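Local coordinates for LPXTG cell wall surface protein (Streptococcus gordonii, PDB 4IGB) that is anchored to the cell wall and probably serves as a surface adhesin, this chain being its N-terminal N1 and N2 domains, at residues P294-D299 and N425-A430; K314-V319 and S386-I391; S331-V336 and V374-E379; L348-G353 and R361-E366. All coordinates share one frame; numbering follows the deposited sequence.

Contact 1. Residues P294-D299 and N425-A430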
loop_
_atom_site.group_PDB
_atom_site.type_symbol
_atom_site.label_atom_id
_atom_site.label_comp_id
_atom_site.label_asym_id
_atom_site.label_seq_id
_atom_site.Cartn_x
_atom_site.Cartn_y
_atom_site.Cartn_z
ATOM N N PRO B 294 -7.451 -16.517 7.491
ATOM C CA PRO B 294 -7.761 -17.947 7.553
ATOM C C PRO B 294 -7.963 -18.401 8.992
ATOM O O PRO B 294 -7.286 -17.921 9.909
ATOM C CB PRO B 294 -6.518 -18.596 6.931
ATOM C CG PRO B 294 -6.056 -17.563 5.938
ATOM C CD PRO B 294 -6.279 -16.241 6.640
ATOM N N VAL B 295 -8.910 -19.315 9.172
ATOM C CA VAL B 295 -9.207 -19.889 10.475
ATOM C C VAL B 295 -8.654 -21.310 10.557
ATOM O O VAL B 295 -9.004 -22.183 9.751
ATOM C CB VAL B 295 -10.733 -19.919 10.742
ATOM C CG1 VAL B 295 -11.017 -20.558 12.085
ATOM C CG2 VAL B 295 -11.300 -18.501 10.684
ATOM N N LEU B 296 -7.781 -21.534 11.530
ATOM C CA LEU B 296 -7.125 -22.819 11.670
ATOM C C LEU B 296 -7.576 -23.483 12.947
ATOM O O LEU B 296 -7.643 -22.842 13.992
ATOM C CB LEU B 296 -5.604 -22.645 11.681
ATOM C CG LEU B 296 -4.785 -23.931 11.833
ATOM C CD1 LEU B 296 -4.989 -24.822 10.610
ATOM C CD2 LEU B 296 -3.312 -23.610 12.032
ATOM N N GLU B 297 -7.875 -24.773 12.857
ATOM C CA GLU B 297 -8.309 -25.551 14.002
ATOM C C GLU B 297 -7.511 -26.849 14.038
ATOM O O GLU B 297 -7.099 -27.354 13.001
ATOM C CB GLU B 297 -9.806 -25.863 13.890
ATOM C CG GLU B 297 -10.665 -24.648 13.562
ATOM C CD GLU B 297 -12.117 -25.011 13.258
ATOM O OE1 GLU B 297 -12.551 -24.852 12.097
ATOM O OE2 GLU B 297 -12.830 -25.446 14.184
ATOM N N VAL B 298 -7.298 -27.387 15.230
ATOM C CA VAL B 298 -6.577 -28.633 15.377
ATOM C C VAL B 298 -7.372 -29.598 16.255
ATOM O O VAL B 298 -7.997 -29.189 17.233
ATOM C CB VAL B 298 -5.181 -28.413 15.997
ATOM C CG1 VAL B 298 -5.301 -27.854 17.419
ATOM C CG2 VAL B 298 -4.386 -29.714 16.000
ATOM N N ASP B 299 -7.338 -30.872 15.891
ATOM C CA ASP B 299 -7.937 -31.938 16.688
ATOM C C ASP B 299 -6.901 -33.045 16.813
ATOM O O ASP B 299 -6.508 -33.634 15.804
ATOM C CB ASP B 299 -9.211 -32.447 16.002
ATOM C CG ASP B 299 -9.855 -33.623 16.731
ATOM O OD1 ASP B 299 -10.719 -34.289 16.124
ATOM O OD2 ASP B 299 -9.508 -33.884 17.901
ATOM N N ASN B 425 -4.580 -17.899 12.334
ATOM C CA ASN B 425 -4.221 -17.935 13.742
ATOM C C ASN B 425 -3.311 -19.134 13.934
ATOM O O ASN B 425 -3.370 -20.096 13.156
ATOM C CB ASN B 425 -5.471 -18.131 14.591
ATOM C CG ASN B 425 -6.259 -19.347 14.162
ATOM O OD1 ASN B 425 -6.824 -19.372 13.069
ATOM N ND2 ASN B 425 -6.277 -20.375 15.004
ATOM N N GLN B 426 -2.476 -19.083 14.966
ATOM C CA GLN B 426 -1.660 -20.229 15.341
ATOM C C GLN B 426 -2.422 -21.163 16.290
ATOM O O GLN B 426 -3.166 -20.708 17.157
ATOM C CB GLN B 426 -0.356 -19.769 15.994
ATOM C CG GLN B 426 0.588 -20.922 16.325
ATOM C CD GLN B 426 1.794 -20.469 17.117
ATOM O OE1 GLN B 426 2.900 -20.376 16.588
ATOM N NE2 GLN B 426 1.586 -20.186 18.400
ATOM N N VAL B 427 -2.245 -22.471 16.129
ATOM C CA VAL B 427 -2.883 -23.426 17.038
ATOM C C VAL B 427 -1.841 -24.273 17.725
ATOM O O VAL B 427 -0.681 -24.294 17.323
ATOM C CB VAL B 427 -3.886 -24.376 16.330
ATOM C CG1 VAL B 427 -5.058 -23.589 15.739
ATOM C CG2 VAL B 427 -3.181 -25.235 15.275
ATOM N N SER B 428 -2.263 -24.984 18.760
ATOM C CA SER B 428 -1.323 -25.742 19.563
ATOM C C SER B 428 -1.870 -27.091 19.990
ATOM O O SER B 428 -3.013 -27.206 20.420
ATOM C CB SER B 428 -0.923 -24.942 20.803
ATOM O OG SER B 428 0.348 -24.345 20.628
ATOM N N THR B 429 -1.032 -28.110 19.874
ATOM C CA THR B 429 -1.323 -29.398 20.477
ATOM C C THR B 429 -0.309 -29.688 21.582
ATOM O O THR B 429 0.888 -29.836 21.316
ATOM C CB THR B 429 -1.314 -30.510 19.432
ATOM O OG1 THR B 429 -2.316 -30.223 18.442
ATOM C CG2 THR B 429 -1.595 -31.858 20.090
ATOM N N ALA B 430 -0.799 -29.744 22.820
ATOM C CA ALA B 430 0.051 -29.996 23.981
ATOM C C ALA B 430 0.486 -31.452 24.037
ATOM O O ALA B 430 -0.267 -32.351 23.665
ATOM C CB ALA B 430 -0.679 -29.616 25.257
#
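Asn-425 presents its side-chain amide to the backbone of Leu-296 and pairs with it twice. The Leu-296 N-H points at OD1 (N to OD1 2.8 Å, N-H...O 165°), in the carbonyl plane and on a lone pair. ND2 of Asn-425 returns a bond to Leu-296 O at 3.0 Å, the acceptor lying almost in the amide plane. With both polar ends engaged, the amide is held flat and its rotation fixed, and it does for Leu-296 what a backbone peptide would do in a neighbouring strand. A chi1 of 54° puts CG of Asn-425 between its own N and carbonyl carbon, on the side of Leu-296.

The side chain of Leu-296 continues the contact inward. Its CB lies 3.7 Å from Asn-425 O, its CG rests against both methyls of Val-427, and CD2 meets Val-427 CG2 at 3.6 Å, the two side chains crossing at about a right angle. That same CG2 also touches Val-298 CB (3.8 Å). Farther along, Val-298 CG2 packs against Thr-429 OG1, whose hydrogen bond goes to Pro-300 O.

The two strands run nearly parallel, 11° apart in direction, with axes 6.9 Å apart at closest. Bringing the first and last strands of a domain together in parallel is consistent with an immunoglobulin-like beta sandwich.

Contact 2. Residues K314-V319 and S386-I391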
loop_
_atom_site.group_PDB
_atom_site.type_symbol
_atom_site.label_atom_id
_atom_site.label_comp_id
_atom_site.label_asym_id
_atom_site.label_seq_id
_atom_site.Cartn_x
_atom_site.Cartn_y
_atom_site.Cartn_z
ATOM N N LYS B 314 -7.755 -28.380 10.407
ATOM C CA LYS B 314 -8.805 -27.875 9.541
ATOM C C LYS B 314 -8.570 -26.399 9.323
ATOM O O LYS B 314 -8.537 -25.616 10.275
ATOM C CB LYS B 314 -10.183 -28.089 10.165
ATOM C CG LYS B 314 -11.351 -27.739 9.242
ATOM C CD LYS B 314 -12.694 -27.976 9.953
ATOM C CE LYS B 314 -13.887 -27.578 9.087
ATOM N NZ LYS B 314 -15.174 -27.611 9.853
ATOM N N ALA B 315 -8.399 -26.020 8.067
ATOM C CA ALA B 315 -8.181 -24.622 7.737
ATOM C C ALA B 315 -9.269 -24.102 6.819
ATOM O O ALA B 315 -9.559 -24.688 5.773
ATOM C CB ALA B 315 -6.815 -24.428 7.100
ATOM N N THR B 316 -9.857 -22.983 7.213
ATOM C CA THR B 316 -10.913 -22.363 6.431
ATOM C C THR B 316 -10.433 -21.049 5.844
ATOM O O THR B 316 -10.059 -20.131 6.575
ATOM C CB THR B 316 -12.113 -22.104 7.313
ATOM O OG1 THR B 316 -12.528 -23.347 7.890
ATOM C CG2 THR B 316 -13.250 -21.470 6.511
ATOM N N PHE B 317 -10.437 -20.955 4.521
ATOM C CA PHE B 317 -9.879 -19.776 3.863
ATOM C C PHE B 317 -10.979 -18.929 3.251
ATOM O O PHE B 317 -11.692 -19.385 2.364
ATOM C CB PHE B 317 -8.873 -20.196 2.780
ATOM C CG PHE B 317 -7.736 -21.037 3.307
ATOM C CD1 PHE B 317 -6.557 -20.446 3.718
ATOM C CD2 PHE B 317 -7.856 -22.413 3.398
ATOM C CE1 PHE B 317 -5.507 -21.213 4.224
ATOM C CE2 PHE B 317 -6.806 -23.189 3.894
ATOM C CZ PHE B 317 -5.632 -22.584 4.308
ATOM N N LYS B 318 -11.110 -17.688 3.708
ATOM C CA LYS B 318 -12.036 -16.768 3.055
ATOM C C LYS B 318 -11.356 -16.178 1.830
ATOM O O LYS B 318 -10.204 -15.741 1.898
ATOM C CB LYS B 318 -12.501 -15.665 4.018
ATOM C CG LYS B 318 -13.462 -14.620 3.410
ATOM C CD LYS B 318 -12.723 -13.651 2.488
ATOM C CE LYS B 318 -13.023 -12.186 2.772
ATOM N NZ LYS B 318 -14.464 -11.819 2.908
ATOM N N VAL B 319 -12.079 -16.161 0.715
ATOM C CA VAL B 319 -11.557 -15.663 -0.539
ATOM C C VAL B 319 -11.923 -14.192 -0.765
ATOM O O VAL B 319 -13.096 -13.834 -0.764
ATOM C CB VAL B 319 -12.099 -16.510 -1.713
ATOM C CG1 VAL B 319 -11.600 -15.969 -3.030
ATOM C CG2 VAL B 319 -11.722 -17.986 -1.539
ATOM N N SER B 386 -16.937 -17.978 -4.852
ATOM C CA SER B 386 -16.737 -17.002 -3.788
ATOM C C SER B 386 -16.679 -17.632 -2.404
ATOM O O SER B 386 -16.256 -16.990 -1.446
ATOM C CB SER B 386 -17.863 -15.974 -3.812
ATOM O OG SER B 386 -19.095 -16.612 -3.500
ATOM N N SER B 387 -17.130 -18.878 -2.284
ATOM C CA SER B 387 -17.249 -19.492 -0.968
ATOM C C SER B 387 -15.898 -19.881 -0.377
ATOM O O SER B 387 -14.928 -20.092 -1.109
ATOM C CB SER B 387 -18.178 -20.709 -1.017
ATOM O OG SER B 387 -19.479 -20.319 -1.438
ATOM N N ASP B 388 -15.847 -19.948 0.949
ATOM C CA ASP B 388 -14.639 -20.342 1.665
ATOM C C ASP B 388 -14.083 -21.642 1.106
ATOM O O ASP B 388 -14.831 -22.523 0.684
ATOM C CB ASP B 388 -14.950 -20.562 3.142
ATOM C CG ASP B 388 -15.186 -19.267 3.904
ATOM O OD1 ASP B 388 -15.144 -18.163 3.307
ATOM O OD2 ASP B 388 -15.428 -19.366 5.124
ATOM N N ILE B 389 -12.765 -21.770 1.126
ATOM C CA ILE B 389 -12.131 -23.032 0.774
ATOM C C ILE B 389 -11.672 -23.660 2.070
ATOM O O ILE B 389 -11.083 -22.986 2.900
ATOM C CB ILE B 389 -10.944 -22.808 -0.164
ATOM C CG1 ILE B 389 -11.439 -22.125 -1.445
ATOM C CG2 ILE B 389 -10.199 -24.122 -0.417
ATOM C CD1 ILE B 389 -10.343 -21.757 -2.422
ATOM N N ILE B 390 -11.978 -24.941 2.255
ATOM C CA ILE B 390 -11.691 -25.622 3.509
ATOM C C ILE B 390 -10.727 -26.752 3.235
ATOM O O ILE B 390 -11.027 -27.650 2.448
ATOM C CB ILE B 390 -12.954 -26.267 4.112
ATOM C CG1 ILE B 390 -14.161 -25.333 4.004
ATOM C CG2 ILE B 390 -12.712 -26.715 5.537
ATOM C CD1 ILE B 390 -13.962 -24.026 4.652
ATOM N N ILE B 391 -9.572 -26.731 3.891
ATOM C CA ILE B 391 -8.602 -27.796 3.678
ATOM C C ILE B 391 -8.382 -28.541 4.970
ATOM O O ILE B 391 -8.070 -27.939 6.002
ATOM C CB ILE B 391 -7.256 -27.264 3.179
ATOM C CG1 ILE B 391 -7.450 -26.424 1.920
ATOM C CG2 ILE B 391 -6.281 -28.412 2.967
ATOM C CD1 ILE B 391 -6.184 -25.825 1.415
HETATM O O HOH W 1 -15.322 -14.358 -2.002
HETATM O O HOH W 2 -14.886 -16.923 0.966
#
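Phe-317 and Ile-389 form a hydrogen-bonded antiparallel pair, with Phe-317 N to Ile-389 O at 2.7 Å and a return bond from Ile-389 N to Phe-317 O. Ala-315 and Ile-391 repeat the pattern, while Thr-316 and Ile-390 form the non-hydrogen-bonded pair between them.

On the face carrying Phe-317, Ile-389 and Ile-391, the phenyl ring presents its edge to Ile-389 O, which lies near the ring plane 3.3 Å from CD2. CG of Phe-317 stands beside the backbone N (chi1 -58°), the same N that binds this oxygen, and is thereby kept close to it. CE2 reaches Ile-391 CD1 at 3.7 Å. On the opposite face, Thr-316 and Ile-390 lie side by side and point the same way. Packing is tight there: CG2 of Thr-316 is 3.2 Å from Ile-390 CD1, and it also meets Asp-388 OD2 at 3.3 Å.

Beyond the last backbone bond the strands part and water takes over. One water accepts from Val-319 N (2.9 Å) and donates to Ser-386 O and to Asp-388 OD1 (2.7 Å); a second donates to Val-319 O and Ser-386 O. In the next shell, Ser-352 OG bonds to Asp-388 O, and Met-335 packs against Phe-317, Ile-389 and Ile-391.

Apolar side chains thus line the Phe-317 face, whereas at the hydrated end the water donating to OD1 would favour a charged Asp-388 carboxylate. Lys-318 NZ, 6.4 Å from Asp-388 OD1, makes no salt bridge with it and could add at most a weak electrostatic effect.

Contact 3. Residues S331-V336 and V374-E379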
loop_
_atom_site.group_PDB
_atom_site.type_symbol
_atom_site.label_atom_id
_atom_site.label_comp_id
_atom_site.label_asym_id
_atom_site.label_seq_id
_atom_site.Cartn_x
_atom_site.Cartn_y
_atom_site.Cartn_z
ATOM N N SER B 331 -4.330 -14.135 -10.084
ATOM C CA SER B 331 -3.730 -15.057 -11.027
ATOM C C SER B 331 -3.375 -16.375 -10.342
ATOM O O SER B 331 -3.230 -17.406 -10.991
ATOM C CB SER B 331 -2.473 -14.427 -11.627
ATOM O OG SER B 331 -2.814 -13.212 -12.276
ATOM N N SER B 332 -3.213 -16.336 -9.029
ATOM C CA SER B 332 -2.942 -17.555 -8.284
ATOM C C SER B 332 -3.504 -17.481 -6.872
ATOM O O SER B 332 -3.549 -16.411 -6.254
ATOM C CB SER B 332 -1.435 -17.808 -8.215
ATOM O OG SER B 332 -0.839 -16.847 -7.378
ATOM N N ILE B 333 -3.936 -18.631 -6.365
ATOM C CA ILE B 333 -4.280 -18.760 -4.968
ATOM C C ILE B 333 -3.657 -20.044 -4.454
ATOM O O ILE B 333 -3.819 -21.100 -5.059
ATOM C CB ILE B 333 -5.797 -18.823 -4.752
ATOM C CG1 ILE B 333 -6.464 -17.503 -5.178
ATOM C CG2 ILE B 333 -6.112 -19.136 -3.293
ATOM C CD1 ILE B 333 -8.031 -17.569 -5.139
ATOM N N GLU B 334 -2.949 -19.951 -3.337
ATOM C CA GLU B 334 -2.283 -21.100 -2.758
ATOM C C GLU B 334 -2.396 -21.032 -1.250
ATOM O O GLU B 334 -2.566 -19.956 -0.674
ATOM C CB GLU B 334 -0.809 -21.138 -3.182
ATOM C CG GLU B 334 -0.606 -20.968 -4.677
ATOM C CD GLU B 334 0.863 -21.037 -5.099
ATOM O OE1 GLU B 334 1.745 -21.164 -4.216
ATOM O OE2 GLU B 334 1.132 -20.961 -6.326
ATOM N N MET B 335 -2.323 -22.196 -0.616
ATOM C CA MET B 335 -2.302 -22.287 0.827
ATOM C C MET B 335 -1.076 -23.109 1.165
ATOM O O MET B 335 -0.880 -24.196 0.613
ATOM C CB MET B 335 -3.558 -22.987 1.349
ATOM C CG MET B 335 -4.858 -22.303 0.946
ATOM S SD MET B 335 -5.221 -22.513 -0.799
ATOM C CE MET B 335 -6.981 -22.082 -0.801
ATOM N N VAL B 336 -0.253 -22.572 2.057
ATOM C CA VAL B 336 1.026 -23.170 2.401
ATOM C C VAL B 336 0.968 -23.649 3.835
ATOM O O VAL B 336 0.768 -22.848 4.749
ATOM C CB VAL B 336 2.177 -22.142 2.318
ATOM C CG1 VAL B 336 3.481 -22.768 2.791
ATOM C CG2 VAL B 336 2.337 -21.606 0.906
ATOM N N VAL B 374 -1.020 -26.222 -1.313
ATOM C CA VAL B 374 -2.161 -26.423 -2.190
ATOM C C VAL B 374 -2.303 -25.231 -3.123
ATOM O O VAL B 374 -2.322 -24.088 -2.676
ATOM C CB VAL B 374 -3.459 -26.619 -1.403
ATOM C CG1 VAL B 374 -4.654 -26.646 -2.360
ATOM C CG2 VAL B 374 -3.374 -27.887 -0.580
ATOM N N LYS B 375 -2.401 -25.510 -4.421
ATOM C CA LYS B 375 -2.536 -24.469 -5.432
ATOM C C LYS B 375 -3.826 -24.697 -6.185
ATOM O O LYS B 375 -4.011 -25.760 -6.789
ATOM C CB LYS B 375 -1.365 -24.525 -6.421
ATOM C CG LYS B 375 0.011 -24.557 -5.762
ATOM C CD LYS B 375 1.132 -24.581 -6.799
ATOM C CE LYS B 375 2.501 -24.748 -6.133
ATOM N NZ LYS B 375 3.616 -24.349 -7.043
ATOM N N MET B 376 -4.723 -23.714 -6.146
ATOM C CA MET B 376 -5.957 -23.801 -6.914
ATOM C C MET B 376 -5.566 -23.691 -8.372
ATOM O O MET B 376 -4.651 -22.952 -8.702
ATOM C CB MET B 376 -6.939 -22.694 -6.520
ATOM C CG MET B 376 -7.120 -22.550 -5.017
ATOM S SD MET B 376 -7.462 -24.127 -4.184
ATOM C CE MET B 376 -9.071 -24.571 -4.865
ATOM N N THR B 377 -6.237 -24.448 -9.238
ATOM C CA THR B 377 -5.938 -24.416 -10.665
ATOM C C THR B 377 -6.523 -23.178 -11.344
ATOM O O THR B 377 -7.445 -22.538 -10.821
ATOM C CB THR B 377 -6.540 -25.627 -11.389
ATOM O OG1 THR B 377 -7.961 -25.610 -11.205
ATOM C CG2 THR B 377 -5.966 -26.920 -10.847
ATOM N N PRO B 378 -5.991 -22.843 -12.529
ATOM C CA PRO B 378 -6.555 -21.760 -13.339
ATOM C C PRO B 378 -8.060 -21.961 -13.576
ATOM O O PRO B 378 -8.828 -20.997 -13.474
ATOM C CB PRO B 378 -5.772 -21.868 -14.646
ATOM C CG PRO B 378 -4.438 -22.444 -14.224
ATOM C CD PRO B 378 -4.756 -23.399 -13.112
ATOM N N GLU B 379 -8.474 -23.198 -13.853
ATOM C CA GLU B 379 -9.892 -23.505 -14.056
ATOM C C GLU B 379 -10.722 -23.128 -12.826
ATOM O O GLU B 379 -11.807 -22.571 -12.955
ATOM C CB GLU B 379 -10.111 -24.988 -14.421
ATOM C CG GLU B 379 -11.596 -25.419 -14.474
ATOM C CD GLU B 379 -11.818 -26.948 -14.392
ATOM O OE1 GLU B 379 -11.077 -27.704 -15.071
ATOM O OE2 GLU B 379 -12.736 -27.393 -13.647
HETATM O O HOH W 3 -3.103 -20.795 -8.087
#
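Met-335 and Met-376 meet end methyl to sulfur, CE of Met-335 lying 4.0 Å from SD of Met-376 as the two chains cross at a slant. In Met-335 a chi2 of 72° turns SD, and the extended chi3 (163°) carries CE on to Met-376 SD. The end of Met-376 leads away from strand 333-338. Its CG rests against CG2 of Ile-333 at 4.0 Å and near Ile-333 O. Val-374 shares the face of Met-335, whose SD comes within 4.5 Å of Val-374 CG1.

On the other face, Glu-334 and Lys-375 lie alongside each other, pointing the same way, with methylenes in contact (CG to CG 3.8 Å). Their charges come near without a salt bridge, OE2 of Glu-334 standing 4.3 Å from Lys-375 NZ, which instead bridges to Glu-366.

Three backbone bonds hold the antiparallel pair, among them Met-335 N to Val-374 O (2.8 Å). Past the last of them a water accepts from Ile-333 N and donates to Met-376 O.

Strand 409-417 flanks this pair beyond 333-338 and strand 363-368 beyond 371-376, while Ile-389 and Ile-391 of strand 389-397 press on the methionine side. Thr-377 then caps helix 378-382, its OG1 bonding to Tyr-380 N.

Contact 4. Residues L348-G353 and R361-E366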
loop_
_atom_site.group_PDB
_atom_site.type_symbol
_atom_site.label_atom_id
_atom_site.label_comp_id
_atom_site.label_asym_id
_atom_site.label_seq_id
_atom_site.Cartn_x
_atom_site.Cartn_y
_atom_site.Cartn_z
ATOM N N LEU B 348 -4.626 -34.915 2.568
ATOM C CA LEU B 348 -5.543 -33.803 2.822
ATOM C C LEU B 348 -6.715 -33.824 1.851
ATOM O O LEU B 348 -6.639 -34.442 0.790
ATOM C CB LEU B 348 -4.812 -32.462 2.682
ATOM C CG LEU B 348 -4.318 -32.130 1.278
ATOM C CD1 LEU B 348 -5.456 -31.624 0.395
ATOM C CD2 LEU B 348 -3.223 -31.082 1.349
ATOM N N LYS B 349 -7.773 -33.098 2.195
ATOM C CA LYS B 349 -8.897 -32.918 1.286
ATOM C C LYS B 349 -9.281 -31.440 1.260
ATOM O O LYS B 349 -9.023 -30.702 2.214
ATOM C CB LYS B 349 -10.099 -33.785 1.704
ATOM C CG LYS B 349 -10.816 -33.305 2.957
ATOM C CD LYS B 349 -12.084 -34.120 3.257
ATOM C CE LYS B 349 -12.607 -33.819 4.671
ATOM N NZ LYS B 349 -13.757 -34.704 5.091
ATOM N N VAL B 350 -9.894 -31.021 0.163
ATOM C CA VAL B 350 -10.251 -29.626 -0.051
ATOM C C VAL B 350 -11.735 -29.544 -0.380
ATOM O O VAL B 350 -12.205 -30.239 -1.277
ATOM C CB VAL B 350 -9.466 -29.040 -1.238
ATOM C CG1 VAL B 350 -9.742 -27.553 -1.385
ATOM C CG2 VAL B 350 -7.950 -29.316 -1.086
ATOM N N GLU B 351 -12.471 -28.716 0.357
ATOM C CA GLU B 351 -13.911 -28.562 0.151
ATOM C C GLU B 351 -14.249 -27.093 -0.002
ATOM O O GLU B 351 -13.572 -26.235 0.560
ATOM C CB GLU B 351 -14.691 -29.068 1.364
ATOM C CG GLU B 351 -14.423 -30.507 1.762
ATOM C CD GLU B 351 -15.011 -30.851 3.117
ATOM O OE1 GLU B 351 -14.514 -30.323 4.137
ATOM O OE2 GLU B 351 -15.973 -31.647 3.167
ATOM N N SER B 352 -15.318 -26.813 -0.739
ATOM C CA SER B 352 -15.853 -25.465 -0.836
ATOM C C SER B 352 -17.316 -25.528 -1.263
ATOM O O SER B 352 -17.663 -26.232 -2.208
ATOM C CB SER B 352 -15.061 -24.640 -1.842
ATOM O OG SER B 352 -15.474 -23.285 -1.801
ATOM N N GLY B 353 -18.168 -24.799 -0.557
ATOM C CA GLY B 353 -19.575 -24.743 -0.912
ATOM C C GLY B 353 -20.232 -26.106 -0.875
ATOM O O GLY B 353 -21.068 -26.412 -1.719
ATOM N N ARG B 361 -8.121 -31.484 -11.011
ATOM C CA ARG B 361 -9.109 -30.565 -11.588
ATOM C C ARG B 361 -9.162 -29.201 -10.896
ATOM O O ARG B 361 -9.093 -28.159 -11.547
ATOM C CB ARG B 361 -10.518 -31.182 -11.560
ATOM C CG ARG B 361 -11.611 -30.246 -12.103
ATOM C CD ARG B 361 -13.005 -30.731 -11.733
ATOM N NE ARG B 361 -14.052 -29.939 -12.377
ATOM C CZ ARG B 361 -15.356 -30.218 -12.322
ATOM N NH1 ARG B 361 -15.781 -31.280 -11.657
ATOM N NH2 ARG B 361 -16.236 -29.430 -12.933
ATOM N N ASP B 362 -9.330 -29.219 -9.580
ATOM C CA ASP B 362 -9.595 -28.006 -8.819
ATOM C C ASP B 362 -8.339 -27.473 -8.134
ATOM O O ASP B 362 -8.171 -26.267 -7.975
ATOM C CB ASP B 362 -10.667 -28.266 -7.768
ATOM C CG ASP B 362 -11.996 -28.648 -8.375
ATOM O OD1 ASP B 362 -12.438 -27.942 -9.309
ATOM O OD2 ASP B 362 -12.589 -29.652 -7.920
ATOM N N TYR B 363 -7.467 -28.382 -7.719
ATOM C CA TYR B 363 -6.248 -27.990 -7.046
ATOM C C TYR B 363 -5.137 -28.996 -7.304
ATOM O O TYR B 363 -5.388 -30.119 -7.760
ATOM C CB TYR B 363 -6.496 -27.867 -5.540
ATOM C CG TYR B 363 -6.806 -29.184 -4.857
ATOM C CD1 TYR B 363 -5.792 -29.968 -4.313
ATOM C CD2 TYR B 363 -8.113 -29.636 -4.750
ATOM C CE1 TYR B 363 -6.077 -31.171 -3.680
ATOM C CE2 TYR B 363 -8.411 -30.833 -4.123
ATOM C CZ TYR B 363 -7.394 -31.595 -3.587
ATOM O OH TYR B 363 -7.705 -32.777 -2.957
ATOM N N THR B 364 -3.907 -28.579 -7.013
ATOM C CA THR B 364 -2.760 -29.487 -7.017
ATOM C C THR B 364 -2.032 -29.374 -5.689
ATOM O O THR B 364 -2.188 -28.393 -4.959
ATOM C CB THR B 364 -1.762 -29.165 -8.126
ATOM O OG1 THR B 364 -1.267 -27.832 -7.945
ATOM C CG2 THR B 364 -2.416 -29.283 -9.491
ATOM N N ILE B 365 -1.228 -30.385 -5.389
ATOM C CA ILE B 365 -0.567 -30.474 -4.105
ATOM C C ILE B 365 0.918 -30.614 -4.353
ATOM O O ILE B 365 1.355 -31.484 -5.106
ATOM C CB ILE B 365 -1.024 -31.701 -3.317
ATOM C CG1 ILE B 365 -2.498 -31.587 -2.928
ATOM C CG2 ILE B 365 -0.165 -31.879 -2.078
ATOM C CD1 ILE B 365 -3.005 -32.825 -2.215
ATOM N N GLU B 366 1.690 -29.742 -3.727
ATOM C CA GLU B 366 3.132 -29.796 -3.831
ATOM C C GLU B 366 3.683 -30.035 -2.442
ATOM O O GLU B 366 3.343 -29.309 -1.501
ATOM C CB GLU B 366 3.665 -28.487 -4.398
ATOM C CG GLU B 366 5.177 -28.366 -4.315
ATOM C CD GLU B 366 5.684 -27.084 -4.929
ATOM O OE1 GLU B 366 5.240 -26.746 -6.048
ATOM O OE2 GLU B 366 6.512 -26.411 -4.286
HETATM O O HOH W 4 -5.948 -34.721 -2.200
HETATM O O HOH W 5 -10.199 -32.962 -2.082
#
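Val-350 sets its CG2 methyl over the ring of Tyr-363, a CH-pi contact 3.4 Å from the centroid and only 13° off the ring normal. Val-350 has CG1 anti to its backbone N (chi1 -175°), which leaves CG2 anti to the carbonyl carbon and directed at the ring. Tyr-363 has CG between the backbone N and the carbonyl carbon (chi1 67°). Its side chain points toward strand 348-352, and it meets that of Val-350 tip to tip.

No hydrogen bond joins the two segments directly. Strand 343-352 is paired with 389-397 in one layer and strand 363-368 with 371-376 in the other, so the side chains fill the space between the two sheets of the N2 beta sandwich; the axes of strands 348-352 and 363-366 come no closer than 9.5 Å. Val-374 and Ile-389 add to the same interior.

The hydroxyl of Tyr-363 reaches the backbone of strand 348-352 through two waters. One, 2.6 Å from OH, accepts from Val-350 N; the other, 2.7 Å from OH and in the plane of the ring, donates to Leu-348 O.

Next to the ring, Leu-348 and Ile-365 also approach tip to tip, CD1 to CD1 at 3.8 Å. CG of Leu-348, like that of Tyr-363, lies between its backbone N and carbonyl carbon, whereas Ile-365 is extended out to CD1. CD1 of Leu-348 slips past toward CE1 of Tyr-363 at 4.1 Å.

In the fold
All four contacts belong to the N2 domain. Contact 2 lies in one sheet of the sandwich and contact 3 in the other, while contacts 1 and 4 bring the two sheets together at different margins, their centres 20 Å apart. Contacts 1 and 2 lie on adjacent strands, 295-304 and 310-317, with Val-295 O bonded to Thr-316 N. Contacts 2 and 3, 12 Å between centres, face each other through Met-335, whose CG lies 3.5 Å from Phe-317 CZ. Contact 4 adjoins both: Glu-351 O accepts from Ile-390 N, and Thr-364 N bonds to Lys-375 O. The sodium ion, bound by Asp-198, Asp-200 and Thr-248, belongs to the N1 domain and is no part of this assembly of strands.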